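Local coordinates for protein endo-beta-1,2-glucanase (Talaromyces funiculosus, PDB 6IMV) that cleaves internal glucosidic bonds of beta-1,2-glucan as an endo-acting hydrolase and represents a new glycoside hydrolase family, at residues Tyr90-Ala95 / Gly445-Leu450; Val173-Gln178 / Gly449-Lys454; Val37-Gly42 / Ala100-Ser105; Thr389-Lys394 / Val440-Gly445. One frame throughout, in Å; residues are numbered along the deposited sequence.

Contact 1 of 4, residues Tyr90-Ala95 / Gly445-Leu450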
loop_
_atom_site.group_PDB
_atom_site.type_symbol
_atom_site.label_atom_id
_atom_site.label_comp_id
_atom_site.label_asym_id
_atom_site.label_seq_id
_atom_site.Cartn_x
_atom_site.Cartn_y
_atom_site.Cartn_z
ATOM N N TYR A 90 -8.729 -7.006 6.327
ATOM C CA TYR A 90 -9.990 -7.344 6.983
ATOM C C TYR A 90 -11.048 -7.800 5.969
ATOM O O TYR A 90 -11.910 -8.605 6.322
ATOM C CB TYR A 90 -10.509 -6.178 7.828
ATOM C CG TYR A 90 -9.681 -5.831 9.039
ATOM C CD1 TYR A 90 -8.799 -6.727 9.619
ATOM C CD2 TYR A 90 -9.795 -4.578 9.612
ATOM C CE1 TYR A 90 -8.043 -6.374 10.725
ATOM C CE2 TYR A 90 -9.052 -4.212 10.721
ATOM C CZ TYR A 90 -8.178 -5.116 11.289
ATOM O OH TYR A 90 -7.448 -4.738 12.371
ATOM N N ALA A 91 -10.991 -7.291 4.733
ATOM C CA ALA A 91 -11.911 -7.711 3.682
ATOM C C ALA A 91 -11.714 -9.207 3.405
ATOM O O ALA A 91 -12.690 -9.959 3.348
ATOM C CB ALA A 91 -11.734 -6.867 2.445
ATOM N N HIS A 92 -10.451 -9.644 3.304
ATOM C CA HIS A 92 -10.144 -11.060 3.086
ATOM C C HIS A 92 -10.542 -11.890 4.314
ATOM O O HIS A 92 -11.108 -12.980 4.173
ATOM C CB HIS A 92 -8.668 -11.246 2.718
ATOM C CG HIS A 92 -8.323 -10.715 1.366
ATOM N ND1 HIS A 92 -8.791 -11.298 0.201
ATOM C CD2 HIS A 92 -7.570 -9.660 0.985
ATOM C CE1 HIS A 92 -8.332 -10.628 -0.836
ATOM N NE2 HIS A 92 -7.583 -9.614 -0.382
ATOM N N ALA A 93 -10.224 -11.376 5.509
ATOM C CA ALA A 93 -10.476 -12.073 6.763
ATOM C C ALA A 93 -11.979 -12.336 6.933
ATOM O O ALA A 93 -12.382 -13.467 7.242
ATOM C CB ALA A 93 -9.926 -11.293 7.928
ATOM N N ILE A 94 -12.805 -11.305 6.721
ATOM C CA ILE A 94 -14.249 -11.442 6.955
ATOM C C ILE A 94 -14.878 -12.369 5.898
ATOM O O ILE A 94 -15.911 -12.938 6.159
ATOM C CB ILE A 94 -14.979 -10.082 7.018
ATOM C CG1 ILE A 94 -16.280 -10.220 7.820
ATOM C CG2 ILE A 94 -15.219 -9.506 5.633
ATOM C CD1 ILE A 94 -16.859 -8.917 8.288
ATOM N N ALA A 95 -14.258 -12.480 4.718
ATOM C CA ALA A 95 -14.745 -13.340 3.639
ATOM C C ALA A 95 -14.386 -14.809 3.898
ATOM O O ALA A 95 -14.842 -15.677 3.183
ATOM C CB ALA A 95 -14.194 -12.888 2.316
ATOM N N GLY A 445 -3.678 -11.533 -2.971
ATOM C CA GLY A 445 -4.123 -11.304 -4.335
ATOM C C GLY A 445 -4.767 -9.936 -4.530
ATOM O O GLY A 445 -5.479 -9.735 -5.506
ATOM N N GLY A 446 -4.524 -8.989 -3.613
ATOM C CA GLY A 446 -5.205 -7.696 -3.643
ATOM C C GLY A 446 -6.688 -7.854 -3.354
ATOM O O GLY A 446 -7.137 -8.964 -2.995
ATOM N N VAL A 447 -7.446 -6.760 -3.506
ATOM C CA VAL A 447 -8.910 -6.785 -3.322
ATOM C C VAL A 447 -9.618 -6.480 -4.650
ATOM O O VAL A 447 -10.835 -6.253 -4.664
ATOM C CB VAL A 447 -9.378 -5.825 -2.211
ATOM C CG1 VAL A 447 -8.841 -6.238 -0.847
ATOM C CG2 VAL A 447 -9.038 -4.371 -2.514
ATOM N N SER A 448 -8.882 -6.527 -5.768
ATOM C CA SER A 448 -9.435 -6.139 -7.072
ATOM C C SER A 448 -10.597 -7.053 -7.496
ATOM O O SER A 448 -11.522 -6.592 -8.193
ATOM C CB SER A 448 -8.379 -6.058 -8.127
ATOM O OG SER A 448 -7.768 -7.306 -8.368
ATOM N N GLY A 449 -10.555 -8.325 -7.083
ATOM C CA GLY A 449 -11.653 -9.279 -7.312
ATOM C C GLY A 449 -12.947 -8.839 -6.630
ATOM O O GLY A 449 -14.004 -8.796 -7.248
ATOM N N LEU A 450 -12.866 -8.525 -5.334
ATOM C CA LEU A 450 -14.007 -8.006 -4.587
ATOM C C LEU A 450 -14.518 -6.696 -5.206
ATOM O O LEU A 450 -15.731 -6.504 -5.352
ATOM C CB LEU A 450 -13.595 -7.802 -3.129
ATOM C CG LEU A 450 -13.522 -9.076 -2.295
ATOM C CD1 LEU A 450 -12.717 -8.852 -1.027
ATOM C CD2 LEU A 450 -14.918 -9.585 -1.968
#
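H92 reaches across from the last turn of helix 80-94 and meets the backbone of G446 with the edge of its imidazole. NE2 of H92 is 2.7 Å from G446 O, and the carbonyl lies near the ring plane. The N-H does not aim straight at the oxygen, though: the angle at the hydrogen is 123°, and the bond is weak despite its length. The same oxygen is also close to the neighbouring ring carbon, with H92 CE1 3.0 Å from G446 O. The first torsion of H92 (chi1 -69°) sets CG anti to its own carbonyl carbon, beside the backbone N. V447 meets the imidazole at a slant, its CG1 3.6 Å from H92 NE2. Next to H92 in sequence, A91 points its CB toward the other segment, where L450 CD1 packs on A91 CB at 4.1 Å; V447 CG1 is a looser neighbour of that methyl. An alanine in place of H92 would probably leave the G446 carbonyl without this N-H donor and open a gap beside V447 CG1. The receiving backbone is a tight link between helix 433-443 and helix 448-457, with V447 as the N-cap of the latter. Around the pair, helix 163-182 packs against I94, V447 and L450, helix 98-104 lies against H92 and A93 through A100, and helix 112-133 receives Y90 and A93.

Contact 2 of 4, residues Val173-Gln178 / Gly449-Lys454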
loop_
_atom_site.group_PDB
_atom_site.type_symbol
_atom_site.label_atom_id
_atom_site.label_comp_id
_atom_site.label_asym_id
_atom_site.label_seq_id
_atom_site.Cartn_x
_atom_site.Cartn_y
_atom_site.Cartn_z
ATOM N N VAL A 173 -12.460 0.111 1.462
ATOM C CA VAL A 173 -13.759 0.045 2.143
ATOM C C VAL A 173 -14.810 -0.544 1.193
ATOM O O VAL A 173 -15.646 -1.333 1.610
ATOM C CB VAL A 173 -14.173 1.417 2.711
ATOM C CG1 VAL A 173 -15.639 1.447 3.131
ATOM C CG2 VAL A 173 -13.282 1.821 3.877
ATOM N N TYR A 174 -14.751 -0.141 -0.078
ATOM C CA TYR A 174 -15.612 -0.656 -1.153
ATOM C C TYR A 174 -15.500 -2.190 -1.199
ATOM O O TYR A 174 -16.522 -2.898 -1.185
ATOM C CB TYR A 174 -15.205 0.031 -2.460
ATOM C CG TYR A 174 -16.120 -0.116 -3.649
ATOM C CD1 TYR A 174 -17.104 0.827 -3.913
ATOM C CD2 TYR A 174 -15.930 -1.126 -4.579
ATOM C CE1 TYR A 174 -17.903 0.744 -5.042
ATOM C CE2 TYR A 174 -16.722 -1.224 -5.716
ATOM C CZ TYR A 174 -17.718 -0.291 -5.945
ATOM O OH TYR A 174 -18.496 -0.383 -7.065
ATOM N N ALA A 175 -14.260 -2.697 -1.196
ATOM C CA ALA A 175 -13.974 -4.150 -1.149
ATOM C C ALA A 175 -14.555 -4.794 0.116
ATOM O O ALA A 175 -15.193 -5.855 0.045
ATOM C CB ALA A 175 -12.492 -4.398 -1.222
ATOM N N PHE A 176 -14.289 -4.173 1.270
ATOM C CA PHE A 176 -14.686 -4.729 2.554
ATOM C C PHE A 176 -16.205 -4.909 2.599
ATOM O O PHE A 176 -16.698 -5.925 3.093
ATOM C CB PHE A 176 -14.235 -3.849 3.722
ATOM C CG PHE A 176 -14.752 -4.338 5.046
ATOM C CD1 PHE A 176 -14.088 -5.338 5.736
ATOM C CD2 PHE A 176 -15.931 -3.835 5.576
ATOM C CE1 PHE A 176 -14.583 -5.810 6.943
ATOM C CE2 PHE A 176 -16.424 -4.308 6.782
ATOM C CZ PHE A 176 -15.744 -5.287 7.468
ATOM N N ILE A 177 -16.923 -3.892 2.118
ATOM C CA ILE A 177 -18.383 -3.904 2.083
ATOM C C ILE A 177 -18.850 -5.123 1.287
ATOM O O ILE A 177 -19.725 -5.855 1.756
ATOM C CB ILE A 177 -18.938 -2.589 1.505
ATOM C CG1 ILE A 177 -18.805 -1.449 2.514
ATOM C CG2 ILE A 177 -20.372 -2.748 1.014
ATOM C CD1 ILE A 177 -18.845 -0.079 1.876
ATOM N N GLN A 178 -18.263 -5.322 0.098
ATOM C CA GLN A 178 -18.603 -6.444 -0.749
ATOM C C GLN A 178 -18.303 -7.766 -0.019
ATOM O O GLN A 178 -19.131 -8.682 -0.039
ATOM C CB GLN A 178 -17.870 -6.382 -2.086
ATOM C CG GLN A 178 -18.337 -7.432 -3.074
ATOM C CD GLN A 178 -19.809 -7.291 -3.387
ATOM O OE1 GLN A 178 -20.278 -6.245 -3.820
ATOM N NE2 GLN A 178 -20.562 -8.350 -3.147
ATOM N N GLY A 449 -10.555 -8.325 -7.083
ATOM C CA GLY A 449 -11.653 -9.279 -7.312
ATOM C C GLY A 449 -12.947 -8.839 -6.630
ATOM O O GLY A 449 -14.004 -8.796 -7.248
ATOM N N LEU A 450 -12.866 -8.525 -5.334
ATOM C CA LEU A 450 -14.007 -8.006 -4.587
ATOM C C LEU A 450 -14.518 -6.696 -5.206
ATOM O O LEU A 450 -15.731 -6.504 -5.352
ATOM C CB LEU A 450 -13.595 -7.802 -3.129
ATOM C CG LEU A 450 -13.522 -9.076 -2.295
ATOM C CD1 LEU A 450 -12.717 -8.852 -1.027
ATOM C CD2 LEU A 450 -14.918 -9.585 -1.968
ATOM N N VAL A 451 -13.598 -5.808 -5.578
ATOM C CA VAL A 451 -13.956 -4.503 -6.104
ATOM C C VAL A 451 -14.648 -4.696 -7.458
ATOM O O VAL A 451 -15.668 -4.074 -7.728
ATOM C CB VAL A 451 -12.722 -3.586 -6.185
ATOM C CG1 VAL A 451 -12.965 -2.351 -7.042
ATOM C CG2 VAL A 451 -12.258 -3.200 -4.790
ATOM N N SER A 452 -14.091 -5.582 -8.291
ATOM C CA SER A 452 -14.640 -5.903 -9.605
ATOM C C SER A 452 -16.094 -6.404 -9.485
ATOM O O SER A 452 -16.969 -6.043 -10.285
ATOM C CB SER A 452 -13.722 -6.913 -10.284
ATOM O OG SER A 452 -14.310 -7.416 -11.454
ATOM N N GLN A 453 -16.360 -7.241 -8.480
ATOM C CA GLN A 453 -17.707 -7.793 -8.276
ATOM C C GLN A 453 -18.716 -6.655 -8.052
ATOM O O GLN A 453 -19.774 -6.606 -8.680
ATOM C CB GLN A 453 -17.684 -8.754 -7.094
ATOM C CG GLN A 453 -19.011 -9.451 -6.843
ATOM C CD GLN A 453 -18.991 -10.150 -5.508
ATOM O OE1 GLN A 453 -17.933 -10.354 -4.910
ATOM N NE2 GLN A 453 -20.169 -10.522 -5.032
ATOM N N LYS A 454 -18.357 -5.723 -7.167
ATOM C CA LYS A 454 -19.233 -4.626 -6.766
ATOM C C LYS A 454 -19.349 -3.619 -7.921
ATOM O O LYS A 454 -20.428 -3.092 -8.183
ATOM C CB LYS A 454 -18.702 -4.014 -5.465
ATOM C CG LYS A 454 -19.610 -3.002 -4.778
ATOM C CD LYS A 454 -19.118 -2.649 -3.383
ATOM C CE LYS A 454 -19.788 -1.420 -2.802
ATOM N NZ LYS A 454 -21.251 -1.603 -2.654
HETATM O O HOH W 1 -21.566 -4.378 -2.169
#
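Y174, A175 and Q178 of helix 163-182 pack on L450, V451 and K454 of helix 448-457 in a steep helix-helix crossing, buried within the bundle of a fold that is probably an (alpha/alpha)6 barrel. The short axes approach to 8.2 Å at 77°, and the small side chain of A175 sits where the backbones come nearest: its CB touches V451 CG2 at 3.8 Å, with L450 CB close by. To one side of this apolar centre, the aliphatic part of K454 lies over a face of the Y174 ring, a CH-pi contact in which K454 CD stands 3.6 Å from the centroid of Y174. The V451 carbonyl oxygen lies at the edge of that ring, in its plane, with V451 CG1 packed near CD2 of Y174. E458 ties the two polar ends together, forming a salt bridge with K454 NZ and a hydrogen bond with Y174 OH; Q196 of helix 186-210 also bonds to NZ. Beside K454, the side chains of Q178 and Q453 cross at about a right angle, their amide planes 43° apart. Q178 NE2 and Q453 NE2 come within 2.9 Å, but two donors make no bond, and both amides take N182 as partner instead. K454 runs extended until its last torsion, where chi4 of 62° bends NZ aside. A water joins the two helices there, giving a proton to Q178 OE1 at 2.8 Å and accepting one from K454 NZ at 2.8 Å.

Contact 3 of 4, residues Val37-Gly42 / Ala100-Ser105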
loop_
_atom_site.group_PDB
_atom_site.type_symbol
_atom_site.label_atom_id
_atom_site.label_comp_id
_atom_site.label_asym_id
_atom_site.label_seq_id
_atom_site.Cartn_x
_atom_site.Cartn_y
_atom_site.Cartn_z
ATOM N N VAL A 37 5.529 -16.999 6.315
ATOM C CA VAL A 37 5.549 -15.544 6.217
ATOM C C VAL A 37 4.306 -14.955 6.900
ATOM O O VAL A 37 4.421 -14.063 7.746
ATOM C CB VAL A 37 5.663 -15.070 4.760
ATOM C CG1 VAL A 37 5.388 -13.573 4.639
ATOM C CG2 VAL A 37 7.009 -15.422 4.165
ATOM N N LEU A 38 3.129 -15.467 6.534
ATOM C CA LEU A 38 1.863 -14.924 7.010
ATOM C C LEU A 38 1.756 -15.047 8.533
ATOM O O LEU A 38 1.229 -14.145 9.187
ATOM C CB LEU A 38 0.712 -15.657 6.322
ATOM C CG LEU A 38 0.491 -15.304 4.858
ATOM C CD1 LEU A 38 -0.427 -16.325 4.201
ATOM C CD2 LEU A 38 -0.065 -13.895 4.724
ATOM N N PHE A 39 2.227 -16.176 9.079
ATOM C CA PHE A 39 2.178 -16.455 10.524
ATOM C C PHE A 39 2.898 -15.340 11.292
ATOM O O PHE A 39 2.339 -14.750 12.217
ATOM C CB PHE A 39 2.797 -17.816 10.854
ATOM C CG PHE A 39 2.759 -18.178 12.315
ATOM C CD1 PHE A 39 1.636 -18.780 12.860
ATOM C CD2 PHE A 39 3.827 -17.892 13.157
ATOM C CE1 PHE A 39 1.582 -19.100 14.210
ATOM C CE2 PHE A 39 3.777 -18.214 14.506
ATOM C CZ PHE A 39 2.653 -18.817 15.029
ATOM N N TRP A 40 4.135 -15.038 10.885
ATOM C CA TRP A 40 4.933 -14.050 11.609
ATOM C C TRP A 40 4.488 -12.616 11.287
ATOM O O TRP A 40 4.489 -11.761 12.190
ATOM C CB TRP A 40 6.423 -14.302 11.387
ATOM C CG TRP A 40 6.861 -15.450 12.237
ATOM C CD1 TRP A 40 7.067 -16.732 11.830
ATOM C CD2 TRP A 40 7.033 -15.442 13.666
ATOM N NE1 TRP A 40 7.386 -17.519 12.904
ATOM C CE2 TRP A 40 7.368 -16.757 14.044
ATOM C CE3 TRP A 40 6.942 -14.454 14.661
ATOM C CZ2 TRP A 40 7.630 -17.105 15.368
ATOM C CZ3 TRP A 40 7.195 -14.800 15.970
ATOM C CH2 TRP A 40 7.541 -16.108 16.314
ATOM N N GLU A 41 4.070 -12.365 10.040
ATOM C CA GLU A 41 3.514 -11.060 9.682
ATOM C C GLU A 41 2.310 -10.734 10.583
ATOM O O GLU A 41 2.135 -9.595 11.010
ATOM C CB GLU A 41 3.118 -11.025 8.201
ATOM C CG GLU A 41 4.283 -10.832 7.236
ATOM C CD GLU A 41 5.339 -9.844 7.686
ATOM O OE1 GLU A 41 5.002 -8.658 7.904
ATOM O OE2 GLU A 41 6.492 -10.269 7.836
ATOM N N GLY A 42 1.474 -11.744 10.850
ATOM C CA GLY A 42 0.304 -11.624 11.698
ATOM C C GLY A 42 0.602 -11.142 13.112
ATOM O O GLY A 42 -0.257 -10.543 13.747
ATOM N N ALA A 100 -5.723 -15.169 5.099
ATOM C CA ALA A 100 -5.961 -14.039 5.997
ATOM C C ALA A 100 -6.089 -14.528 7.450
ATOM O O ALA A 100 -5.692 -13.826 8.372
ATOM C CB ALA A 100 -7.179 -13.260 5.570
ATOM N N ALA A 101 -6.644 -15.732 7.643
ATOM C CA ALA A 101 -6.817 -16.338 8.972
ATOM C C ALA A 101 -5.460 -16.782 9.537
ATOM O O ALA A 101 -5.226 -16.686 10.738
ATOM C CB ALA A 101 -7.783 -17.502 8.894
ATOM N N ARG A 102 -4.570 -17.272 8.669
ATOM C CA ARG A 102 -3.196 -17.624 9.065
ATOM C C ARG A 102 -2.482 -16.390 9.639
ATOM O O ARG A 102 -1.714 -16.516 10.577
ATOM C CB ARG A 102 -2.429 -18.202 7.876
ATOM C CG ARG A 102 -0.977 -18.547 8.164
ATOM C CD ARG A 102 -0.837 -19.797 8.997
ATOM N NE ARG A 102 0.554 -20.231 8.997
ATOM C CZ ARG A 102 1.068 -21.096 9.860
ATOM N NH1 ARG A 102 0.289 -21.716 10.730
ATOM N NH2 ARG A 102 2.367 -21.322 9.853
ATOM N N PHE A 103 -2.760 -15.214 9.060
ATOM C CA PHE A 103 -2.275 -13.915 9.550
ATOM C C PHE A 103 -2.984 -13.529 10.852
ATOM O O PHE A 103 -2.319 -13.266 11.857
ATOM C CB PHE A 103 -2.466 -12.845 8.470
ATOM C CG PHE A 103 -2.053 -11.445 8.853
ATOM C CD1 PHE A 103 -2.902 -10.627 9.584
ATOM C CD2 PHE A 103 -0.832 -10.922 8.448
ATOM C CE1 PHE A 103 -2.534 -9.331 9.917
ATOM C CE2 PHE A 103 -0.463 -9.628 8.786
ATOM C CZ PHE A 103 -1.317 -8.834 9.511
ATOM N N LEU A 104 -4.323 -13.466 10.823
ATOM C CA LEU A 104 -5.112 -12.843 11.912
ATOM C C LEU A 104 -5.243 -13.779 13.116
ATOM O O LEU A 104 -5.280 -13.312 14.249
ATOM C CB LEU A 104 -6.519 -12.487 11.415
ATOM C CG LEU A 104 -6.864 -11.007 11.268
ATOM C CD1 LEU A 104 -8.376 -10.822 11.239
ATOM C CD2 LEU A 104 -6.261 -10.160 12.379
ATOM N N SER A 105 -5.402 -15.083 12.860
ATOM C CA SER A 105 -5.887 -16.013 13.886
ATOM C C SER A 105 -5.425 -17.434 13.575
ATOM O O SER A 105 -6.256 -18.330 13.393
ATOM C CB SER A 105 -7.389 -15.918 13.972
ATOM O OG SER A 105 -7.835 -16.456 15.202
HETATM O O HOH W 2 -0.027 -14.879 13.058
#
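L38, E41 and G42 at the end of helix 30-41 press against R102 and F103 of helix 98-104, the short axes 7.4 Å apart and crossing at -38°. The aromatic contact is a CH-pi one: G42 CA stands over the centre of the F103 ring, 3.5 Å from its centroid. CG of F103 is anti to the backbone N (chi1 178°), and the ring lies flat under the turn, its CE2 also near E41 O and E41 CB. Backbone C-H groups supply a second kind of contact, F103 CA against L38 O at 3.5 Å and G42 CA against F103 O at 3.1 Å. A CB on G42 would run into that F103 carbonyl. Further out, the guanidinium of R102 lies with one face towards F39, R102 CZ being 3.8 Å from F39 CD1, but the two planes are 42° apart; NE of R102 is held by the carbonyl of N35. Replacing F103 by an alanine would probably leave G42 CA without its aromatic face and open a gap beside E41 CB and V440 of helix 433-443. E41 sends its carboxylate elsewhere, to K436 and the backbone N of S416. Glycine at the point of closest approach, with CA-H...O contacts between backbones, is characteristic of tightly packed helix pairs.

Contact 4 of 4, residues Thr389-Lys394 / Val440-Gly445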
loop_
_atom_site.group_PDB
_atom_site.type_symbol
_atom_site.label_atom_id
_atom_site.label_comp_id
_atom_site.label_asym_id
_atom_site.label_seq_id
_atom_site.Cartn_x
_atom_site.Cartn_y
_atom_site.Cartn_z
ATOM N N THR A 389 5.901 -7.767 -7.625
ATOM C CA THR A 389 6.439 -8.997 -8.182
ATOM C C THR A 389 5.553 -10.179 -7.753
ATOM O O THR A 389 5.249 -11.064 -8.561
ATOM C CB THR A 389 7.896 -9.207 -7.753
ATOM O OG1 THR A 389 8.585 -7.956 -7.789
ATOM C CG2 THR A 389 8.607 -10.220 -8.617
ATOM N N VAL A 390 5.130 -10.167 -6.484
ATOM C CA VAL A 390 4.342 -11.246 -5.897
ATOM C C VAL A 390 3.045 -11.446 -6.700
ATOM O O VAL A 390 2.604 -12.583 -6.875
ATOM C CB VAL A 390 4.052 -10.984 -4.406
ATOM C CG1 VAL A 390 2.928 -11.871 -3.881
ATOM C CG2 VAL A 390 5.307 -11.148 -3.563
ATOM N N LEU A 391 2.446 -10.350 -7.184
ATOM C CA LEU A 391 1.183 -10.414 -7.939
ATOM C C LEU A 391 1.345 -11.236 -9.226
ATOM O O LEU A 391 0.380 -11.862 -9.664
ATOM C CB LEU A 391 0.696 -8.995 -8.240
ATOM C CG LEU A 391 0.262 -8.180 -7.017
ATOM C CD1 LEU A 391 -0.092 -6.755 -7.400
ATOM C CD2 LEU A 391 -0.909 -8.846 -6.304
ATOM N N PHE A 392 2.551 -11.241 -9.819
ATOM C CA PHE A 392 2.832 -11.986 -11.057
ATOM C C PHE A 392 3.455 -13.360 -10.791
ATOM O O PHE A 392 3.211 -14.300 -11.549
ATOM C CB PHE A 392 3.724 -11.164 -11.994
ATOM C CG PHE A 392 2.958 -10.067 -12.686
ATOM C CD1 PHE A 392 2.128 -10.368 -13.753
ATOM C CD2 PHE A 392 3.019 -8.757 -12.236
ATOM C CE1 PHE A 392 1.384 -9.379 -14.367
ATOM C CE2 PHE A 392 2.276 -7.763 -12.854
ATOM C CZ PHE A 392 1.459 -8.078 -13.918
ATOM N N ASP A 393 4.293 -13.470 -9.761
ATOM C CA ASP A 393 5.028 -14.702 -9.512
ATOM C C ASP A 393 5.419 -14.742 -8.032
ATOM O O ASP A 393 6.397 -14.144 -7.629
ATOM C CB ASP A 393 6.230 -14.786 -10.456
ATOM C CG ASP A 393 7.014 -16.080 -10.374
ATOM O OD1 ASP A 393 7.033 -16.701 -9.278
ATOM O OD2 ASP A 393 7.603 -16.460 -11.415
ATOM N N LYS A 394 4.638 -15.467 -7.230
ATOM C CA LYS A 394 4.807 -15.448 -5.790
ATOM C C LYS A 394 6.122 -16.139 -5.390
ATOM O O LYS A 394 6.700 -15.757 -4.387
ATOM C CB LYS A 394 3.540 -15.952 -5.093
ATOM C CG LYS A 394 3.129 -17.392 -5.336
ATOM C CD LYS A 394 1.686 -17.638 -4.919
ATOM C CE LYS A 394 1.400 -19.114 -4.726
ATOM N NZ LYS A 394 -0.031 -19.343 -4.415
ATOM N N VAL A 440 1.733 -8.541 2.431
ATOM C CA VAL A 440 0.662 -9.435 2.859
ATOM C C VAL A 440 -0.518 -9.302 1.886
ATOM O O VAL A 440 -1.026 -10.316 1.389
ATOM C CB VAL A 440 0.247 -9.180 4.316
ATOM C CG1 VAL A 440 -1.031 -9.936 4.678
ATOM C CG2 VAL A 440 1.376 -9.525 5.276
ATOM N N ASN A 441 -0.920 -8.062 1.588
ATOM C CA ASN A 441 -2.082 -7.811 0.725
ATOM C C ASN A 441 -1.815 -8.329 -0.696
ATOM O O ASN A 441 -2.731 -8.816 -1.354
ATOM C CB ASN A 441 -2.516 -6.344 0.775
ATOM C CG ASN A 441 -3.471 -6.086 1.918
ATOM O OD1 ASN A 441 -4.491 -6.769 2.030
ATOM N ND2 ASN A 441 -3.153 -5.123 2.773
ATOM N N ALA A 442 -0.560 -8.269 -1.154
ATOM C CA ALA A 442 -0.186 -8.843 -2.454
ATOM C C ALA A 442 -0.282 -10.383 -2.424
ATOM O O ALA A 442 -0.757 -10.994 -3.371
ATOM C CB ALA A 442 1.182 -8.361 -2.856
ATOM N N ILE A 443 0.175 -11.004 -1.333
ATOM C CA ILE A 443 0.084 -12.463 -1.148
ATOM C C ILE A 443 -1.388 -12.908 -1.219
ATOM O O ILE A 443 -1.669 -13.957 -1.763
ATOM C CB ILE A 443 0.758 -12.892 0.172
ATOM C CG1 ILE A 443 2.284 -12.840 0.063
ATOM C CG2 ILE A 443 0.260 -14.255 0.639
ATOM C CD1 ILE A 443 3.009 -12.894 1.394
ATOM N N LEU A 444 -2.313 -12.088 -0.701
ATOM C CA LEU A 444 -3.766 -12.402 -0.676
ATOM C C LEU A 444 -4.444 -12.069 -2.016
ATOM O O LEU A 444 -5.645 -12.280 -2.162
ATOM C CB LEU A 444 -4.422 -11.615 0.464
ATOM C CG LEU A 444 -3.970 -12.012 1.865
ATOM C CD1 LEU A 444 -4.564 -11.078 2.902
ATOM C CD2 LEU A 444 -4.354 -13.457 2.166
ATOM N N GLY A 445 -3.678 -11.533 -2.971
ATOM C CA GLY A 445 -4.123 -11.304 -4.335
ATOM C C GLY A 445 -4.767 -9.936 -4.530
ATOM O O GLY A 445 -5.479 -9.735 -5.506
#
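V390 and L391, near the end of helix 387-392, pack on A442 in the last turn of helix 433-443, which ends at G445 in a Schellman motif. The side-chain contacts are apolar, with no hydrogen bond between the segments. CB of A442 points toward the other helix and touches two methyls: V390 CG1 and L391 CD2 each lie 4.1 Å from A442 CB. V390 places CG1 anti to its backbone N (chi1 164°), and this branch also meets I443 CG1 at 4.1 Å. The CB of I443 points away from helix 387-392, so that residue offers only a flank, while I34 of helix 30-41 packs on it as well. A second kind of contact sets methyl groups against the backbone. L391 CD2 is 3.6 Å from A442 O, and V390 CG1 is near the same carbonyl. Past these residues both chains turn. On one side D393 is an N-cap, its OD1 bonded to the backbone N of V396 at the start of helix 394-405, and T389 O receives both F392 N and D393 N. On the other, the positive phi of G445 (89°) swings the chain away towards helix 448-457. The carbonyl beneath L391 CD2 has a backbone partner too: G445 N donates to A442 O at 3.0 Å.

Contacts 1 and 2 are close neighbours, their centres 7 Å apart; both use helix 448-457 and share G449 and L450, so one helix packs against helix 80-94 and helix 163-182 at once. Contact 4 shares G445 with contact 1, about 13 Å away between centres, and in sequence is nested inside the loops closed by contacts 1 and 2. Contact 3 touches contact 1 through A93 and A100 and contact 4 through V440; its centre is farthest, about 22 Å, from contact 2. Along the chain it closes before contacts 2 and 4 open. Contacts 1 and 2 thus join early helices to helix 448-457, whereas contact 3 pairs two early helices and contact 4 two late ones.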